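Local coordinates for trans-4-hydroxy-L-proline dehydratase (Clostridioides difficile 70-100-2010, PDB 6VXC), which uses a glycyl radical to dehydrate trans-4-hydroxy-L-proline to (S)-1-pyrroline-5-carboxylate in the anaerobic breakdown of this amino acid, at residues G167-F172 with I521-E526; N641-E646 with Y658-L663. All blocks are in the same frame, centred on the assembly; numbering follows the deposited sequence.

Contact 1 of 2, residues G167-F172 with I521-E526; sequences GMFTEF and IDIKIE
Lys524 reaches from helix 521-526 to the loop 167-172 and meets it with both its aliphatic shaft and its ammonium group. Lys524 NZ donates to the carbonyl Thr170 O at 2.8 Å, lying in the carbonyl plane with a C=O...N angle of 146°, and forms a salt bridge with Glu171 OE1, also 2.8 Å away, whose hydrogen-bond geometry is weak. Thr468 O accepts a further bond from the same nitrogen, so this buried charge is held by a carboxylate and two main-chain oxygens, with a weak further bond to Asn528 OD1. Glu171 folds back at chi2 (48°) to bring OE1 to the lysine, while its OE2 bonds to Met173 N.

The apolar part centres on Phe169. Lys524 CD lies over one ring face, displaced toward the rim, in a CH-pi contact 4.1 Å from the ring centroid. Ile523 CG2 instead touches the ring edge, 4.0 Å from Phe169 CE2.

The loop follows helix 158-166, which ends in a Schellman motif at Gly167, and pairs through its backbone with strand 463-472. It runs alongside that strand, and helix 506-538 packs against both, with Trp160 of helix 158-166 meeting Phe169 edge-to-face.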
loop_
_atom_site.group_PDB
_atom_site.type_symbol
_atom_site.label_atom_id
_atom_site.label_comp_id
_atom_site.label_asym_id
_atom_site.label_seq_id
_atom_site.Cartn_x
_atom_site.Cartn_y
_atom_site.Cartn_z
ATOM N N GLY A 167 -6.967 20.103 -1.955
ATOM C CA GLY A 167 -6.661 19.110 -0.950
ATOM C C GLY A 167 -7.864 18.456 -0.307
ATOM O O GLY A 167 -7.729 17.915 0.791
ATOM N N MET A 168 -9.036 18.471 -0.964
ATOM C CA MET A 168 -10.186 17.731 -0.455
ATOM C C MET A 168 -9.979 16.223 -0.578
ATOM O O MET A 168 -10.551 15.450 0.194
ATOM C CB MET A 168 -11.471 18.124 -1.206
ATOM C CG MET A 168 -11.871 19.592 -1.114
ATOM S SD MET A 168 -11.878 20.214 0.600
ATOM C CE MET A 168 -13.016 19.091 1.435
ATOM N N PHE A 169 -9.240 15.786 -1.585
ATOM C CA PHE A 169 -9.009 14.363 -1.784
ATOM C C PHE A 169 -7.815 14.217 -2.713
ATOM O O PHE A 169 -7.331 15.199 -3.277
ATOM C CB PHE A 169 -10.264 13.657 -2.315
ATOM C CG PHE A 169 -10.819 14.224 -3.620
ATOM C CD1 PHE A 169 -10.197 13.954 -4.836
ATOM C CD2 PHE A 169 -11.989 14.968 -3.630
ATOM C CE1 PHE A 169 -10.732 14.438 -6.048
ATOM C CE2 PHE A 169 -12.530 15.468 -4.834
ATOM C CZ PHE A 169 -11.895 15.203 -6.044
ATOM N N THR A 170 -7.325 12.988 -2.850
ATOM C CA THR A 170 -6.237 12.701 -3.777
ATOM C C THR A 170 -6.741 11.737 -4.846
ATOM O O THR A 170 -7.873 11.264 -4.792
ATOM C CB THR A 170 -5.001 12.112 -3.070
ATOM O OG1 THR A 170 -5.287 10.766 -2.666
ATOM C CG2 THR A 170 -4.583 12.943 -1.833
ATOM N N GLU A 171 -5.878 11.438 -5.814
ATOM C CA GLU A 171 -6.220 10.587 -6.953
ATOM C C GLU A 171 -5.109 9.567 -7.191
ATOM O O GLU A 171 -4.024 9.921 -7.655
ATOM C CB GLU A 171 -6.447 11.418 -8.217
ATOM C CG GLU A 171 -6.674 10.540 -9.434
ATOM C CD GLU A 171 -7.686 9.451 -9.173
ATOM O OE1 GLU A 171 -8.791 9.776 -8.699
ATOM O OE2 GLU A 171 -7.389 8.275 -9.435
ATOM N N PHE A 172 -5.399 8.298 -6.914
ATOM C CA PHE A 172 -4.357 7.278 -6.937
ATOM C C PHE A 172 -3.866 6.960 -8.342
ATOM O O PHE A 172 -2.717 6.548 -8.509
ATOM C CB PHE A 172 -4.865 6.005 -6.259
ATOM C CG PHE A 172 -4.341 5.818 -4.870
ATOM C CD1 PHE A 172 -4.255 6.902 -4.001
ATOM C CD2 PHE A 172 -3.885 4.583 -4.448
ATOM C CE1 PHE A 172 -3.744 6.751 -2.723
ATOM C CE2 PHE A 172 -3.378 4.422 -3.162
ATOM C CZ PHE A 172 -3.301 5.521 -2.301
ATOM N N ILE A 521 -18.195 13.232 -2.044
ATOM C CA ILE A 521 -18.123 11.849 -2.503
ATOM C C ILE A 521 -18.673 11.731 -3.929
ATOM O O ILE A 521 -18.092 11.045 -4.779
ATOM C CB ILE A 521 -18.853 10.909 -1.520
ATOM C CG1 ILE A 521 -18.196 10.941 -0.121
ATOM C CG2 ILE A 521 -18.877 9.478 -2.062
ATOM C CD1 ILE A 521 -16.716 10.648 -0.128
ATOM N N ASP A 522 -19.790 12.404 -4.220
ATOM C CA ASP A 522 -20.304 12.396 -5.589
ATOM C C ASP A 522 -19.245 12.888 -6.577
ATOM O O ASP A 522 -19.054 12.291 -7.641
ATOM C CB ASP A 522 -21.562 13.260 -5.695
ATOM C CG ASP A 522 -22.841 12.507 -5.353
ATOM O OD1 ASP A 522 -22.798 11.283 -5.126
ATOM O OD2 ASP A 522 -23.911 13.156 -5.322
ATOM N N ILE A 523 -18.544 13.976 -6.238
ATOM C CA ILE A 523 -17.499 14.503 -7.118
ATOM C C ILE A 523 -16.407 13.463 -7.337
ATOM O O ILE A 523 -15.950 13.245 -8.465
ATOM C CB ILE A 523 -16.908 15.801 -6.542
ATOM C CG1 ILE A 523 -17.904 16.945 -6.645
ATOM C CG2 ILE A 523 -15.586 16.160 -7.240
ATOM C CD1 ILE A 523 -17.362 18.216 -6.014
ATOM N N LYS A 524 -15.932 12.856 -6.243
ATOM C CA LYS A 524 -14.848 11.877 -6.321
ATOM C C LYS A 524 -15.257 10.660 -7.142
ATOM O O LYS A 524 -14.485 10.163 -7.962
ATOM C CB LYS A 524 -14.426 11.462 -4.910
ATOM C CG LYS A 524 -13.399 10.330 -4.836
ATOM C CD LYS A 524 -12.076 10.714 -5.480
ATOM C CE LYS A 524 -11.010 9.651 -5.211
ATOM N NZ LYS A 524 -9.824 9.799 -6.093
ATOM N N ILE A 525 -16.462 10.150 -6.905
ATOM C CA ILE A 525 -16.923 8.938 -7.571
ATOM C C ILE A 525 -17.072 9.168 -9.072
ATOM O O ILE A 525 -16.711 8.313 -9.882
ATOM C CB ILE A 525 -18.250 8.468 -6.940
ATOM C CG1 ILE A 525 -18.084 8.108 -5.456
ATOM C CG2 ILE A 525 -18.825 7.290 -7.709
ATOM C CD1 ILE A 525 -17.599 6.719 -5.195
ATOM N N GLU A 526 -17.596 10.328 -9.468
ATOM C CA GLU A 526 -17.729 10.621 -10.895
ATOM C C GLU A 526 -16.373 10.622 -11.591
ATOM O O GLU A 526 -16.215 10.020 -12.653
ATOM C CB GLU A 526 -18.448 11.955 -11.103
ATOM C CG GLU A 526 -18.405 12.423 -12.546
ATOM C CD GLU A 526 -19.328 13.614 -12.831
ATOM O OE1 GLU A 526 -19.793 14.267 -11.874
ATOM O OE2 GLU A 526 -19.545 13.911 -14.025
#

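Contact 2 of 2, residues N641-E646 with Y658-L663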
loop_
_atom_site.group_PDB
_atom_site.type_symbol
_atom_site.label_atom_id
_atom_site.label_comp_id
_atom_site.label_asym_id
_atom_site.label_seq_id
_atom_site.Cartn_x
_atom_site.Cartn_y
_atom_site.Cartn_z
ATOM N N ASN A 641 -20.346 5.997 10.541
ATOM C CA ASN A 641 -21.522 5.467 9.855
ATOM C C ASN A 641 -21.919 6.333 8.668
ATOM O O ASN A 641 -22.312 5.811 7.622
ATOM C CB ASN A 641 -22.686 5.344 10.837
ATOM C CG ASN A 641 -22.447 4.263 11.863
ATOM O OD1 ASN A 641 -21.673 3.346 11.623
ATOM N ND2 ASN A 641 -23.094 4.370 13.020
ATOM N N ALA A 642 -21.828 7.654 8.811
ATOM C CA ALA A 642 -22.162 8.527 7.692
ATOM C C ALA A 642 -21.229 8.278 6.523
ATOM O O ALA A 642 -21.671 8.219 5.369
ATOM C CB ALA A 642 -22.100 9.993 8.119
ATOM N N TYR A 643 -19.931 8.130 6.810
ATOM C CA TYR A 643 -18.946 7.848 5.769
ATOM C C TYR A 643 -19.197 6.494 5.123
ATOM O O TYR A 643 -19.262 6.375 3.892
ATOM C CB TYR A 643 -17.539 7.916 6.371
ATOM C CG TYR A 643 -16.422 7.761 5.375
ATOM C CD1 TYR A 643 -16.251 8.677 4.348
ATOM C CD2 TYR A 643 -15.501 6.725 5.487
ATOM C CE1 TYR A 643 -15.207 8.562 3.446
ATOM C CE2 TYR A 643 -14.455 6.597 4.581
ATOM C CZ TYR A 643 -14.313 7.518 3.563
ATOM O OH TYR A 643 -13.284 7.423 2.650
ATOM N N TYR A 644 -19.354 5.463 5.948
ATOM C CA TYR A 644 -19.700 4.139 5.449
ATOM C C TYR A 644 -20.953 4.190 4.581
ATOM O O TYR A 644 -20.982 3.629 3.482
ATOM C CB TYR A 644 -19.917 3.193 6.626
ATOM C CG TYR A 644 -20.586 1.889 6.284
ATOM C CD1 TYR A 644 -19.842 0.817 5.815
ATOM C CD2 TYR A 644 -21.958 1.723 6.441
ATOM C CE1 TYR A 644 -20.437 -0.377 5.494
ATOM C CE2 TYR A 644 -22.574 0.516 6.113
ATOM C CZ TYR A 644 -21.793 -0.531 5.642
ATOM O OH TYR A 644 -22.348 -1.731 5.305
ATOM N N ASN A 645 -21.998 4.872 5.060
ATOM C CA ASN A 645 -23.272 4.901 4.347
ATOM C C ASN A 645 -23.182 5.677 3.043
ATOM O O ASN A 645 -23.823 5.300 2.058
ATOM C CB ASN A 645 -24.363 5.518 5.228
ATOM C CG ASN A 645 -24.882 4.563 6.298
ATOM O OD1 ASN A 645 -24.944 3.360 6.097
ATOM N ND2 ASN A 645 -25.265 5.113 7.437
ATOM N N GLU A 646 -22.385 6.739 3.009
ATOM C CA GLU A 646 -22.292 7.561 1.809
ATOM C C GLU A 646 -21.551 6.854 0.682
ATOM O O GLU A 646 -21.875 7.062 -0.497
ATOM C CB GLU A 646 -21.608 8.877 2.153
ATOM C CG GLU A 646 -21.600 9.882 1.035
ATOM C CD GLU A 646 -22.993 10.238 0.600
ATOM O OE1 GLU A 646 -23.825 10.584 1.474
ATOM O OE2 GLU A 646 -23.248 10.167 -0.616
ATOM N N TYR A 658 -18.336 -0.067 -4.315
ATOM C CA TYR A 658 -17.468 0.716 -3.454
ATOM C C TYR A 658 -17.604 0.264 -2.011
ATOM O O TYR A 658 -18.675 -0.172 -1.570
ATOM C CB TYR A 658 -17.788 2.215 -3.556
ATOM C CG TYR A 658 -17.035 2.846 -4.674
ATOM C CD1 TYR A 658 -17.531 2.803 -5.973
ATOM C CD2 TYR A 658 -15.799 3.434 -4.458
ATOM C CE1 TYR A 658 -16.839 3.349 -7.003
ATOM C CE2 TYR A 658 -15.085 3.990 -5.501
ATOM C CZ TYR A 658 -15.619 3.939 -6.772
ATOM O OH TYR A 658 -14.922 4.475 -7.814
ATOM N N ARG A 659 -16.489 0.331 -1.294
ATOM C CA ARG A 659 -16.445 0.068 0.133
ATOM C C ARG A 659 -15.471 1.056 0.775
ATOM O O ARG A 659 -14.849 1.875 0.102
ATOM C CB ARG A 659 -16.062 -1.393 0.418
ATOM C CG ARG A 659 -17.005 -2.433 -0.247
ATOM C CD ARG A 659 -16.737 -3.866 0.226
ATOM N NE ARG A 659 -17.105 -4.015 1.629
ATOM C CZ ARG A 659 -18.355 -4.092 2.074
ATOM N NH1 ARG A 659 -18.590 -4.222 3.379
ATOM N NH2 ARG A 659 -19.369 -4.066 1.215
ATOM N N VAL A 660 -15.294 0.938 2.082
ATOM C CA VAL A 660 -14.654 1.975 2.871
ATOM C C VAL A 660 -13.486 1.365 3.640
ATOM O O VAL A 660 -13.562 0.211 4.070
ATOM C CB VAL A 660 -15.741 2.598 3.778
ATOM C CG1 VAL A 660 -15.364 2.655 5.202
ATOM C CG2 VAL A 660 -16.260 3.942 3.182
ATOM N N ASP A 661 -12.382 2.115 3.750
ATOM C CA ASP A 661 -11.284 1.788 4.659
ATOM C C ASP A 661 -10.722 3.087 5.246
ATOM O O ASP A 661 -11.088 4.189 4.827
ATOM C CB ASP A 661 -10.191 0.926 3.968
ATOM C CG ASP A 661 -9.582 1.577 2.731
ATOM O OD1 ASP A 661 -9.703 2.805 2.597
ATOM O OD2 ASP A 661 -8.956 0.858 1.887
ATOM N N MET A 662 -9.830 2.953 6.236
ATOM C CA MET A 662 -9.363 4.090 7.033
ATOM C C MET A 662 -7.854 3.980 7.239
ATOM O O MET A 662 -7.404 3.287 8.162
ATOM C CB MET A 662 -10.092 4.130 8.369
ATOM C CG MET A 662 -11.585 3.872 8.219
ATOM S SD MET A 662 -12.444 5.376 7.758
ATOM C CE MET A 662 -12.360 6.210 9.335
ATOM N N LEU A 663 -7.087 4.671 6.403
ATOM C CA LEU A 663 -5.637 4.734 6.538
ATOM C C LEU A 663 -5.136 6.011 5.873
ATOM O O LEU A 663 -5.820 6.573 5.014
ATOM C CB LEU A 663 -4.954 3.491 5.936
ATOM C CG LEU A 663 -5.001 2.965 4.486
ATOM C CD1 LEU A 663 -6.417 2.786 4.004
ATOM C CD2 LEU A 663 -4.174 3.758 3.502
HETATM O O HOH W 1 -21.182 -3.847 4.497
#
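Tyr643 holds chi1 at -175°, which swings its ring off helix 641-646 toward Val660 of strand 658-661, a residue that points back at the helix. Met662 bends at both chi2 (-83°) and chi3, which turns its sulfur toward the same ring. Both partners meet the CD2-CE2 edge of Tyr643 obliquely, Val660 CG2 from one side of the ring plane, 3.5 Å from Tyr643 CE2, and Met662 SD from the other, 4.0 Å from that carbon, so the edge is gripped between them. The sulfur lies 4.9 Å from the ring centroid in a Met-aromatic contact, and the Tyr643 and Met662 side chains lie alongside and point opposite ways. Beyond this apolar cluster, the phenol of Tyr643 is hydrogen-bonded to Ile570 O of the adjacent strand 565-573.

Tyr644 brings its backbone close to the strand, its CA 4.1 Å from Val660 CG2. The polar link is indirect: one water bonds to Tyr644 OH at 2.5 Å and accepts from Arg659 NH1 at 2.8 Å, lying in the plane of both flat groups. A salt bridge to Glu657 further holds the guanidinium.

Helix and strand run nearly antiparallel, at 155°, their axes 7.9 Å apart. Strand 657-661 runs parallel to 565-573 with helix 630-647 against it, consistent with an outer helix packed on a strand of the ten-stranded barrel of glycyl radical enzymes.

Contacts 1 and 2 lie side by side, their centres about 13 Å apart, and follow one another along the chain. They meet directly at helix 521-526: Ile525 CD1 packs 3.7 Å from Tyr658 CE2, and Ile521 CG1 is equally close to Glu646 CG. Arg650 joins them through charge, pairing with Asp522 of contact 1 and Glu646 of contact 2. Met471 of strand 463-472 touches Phe169 and Lys524 as well as Tyr643. Contact 1 is remote from the catalytic residues, whereas in contact 2 the side chain of Asp661 is about 4 Å from that of Glu456, the probable proton acceptor, and about 8 Å from that of Cys454, the probable thiyl radical site.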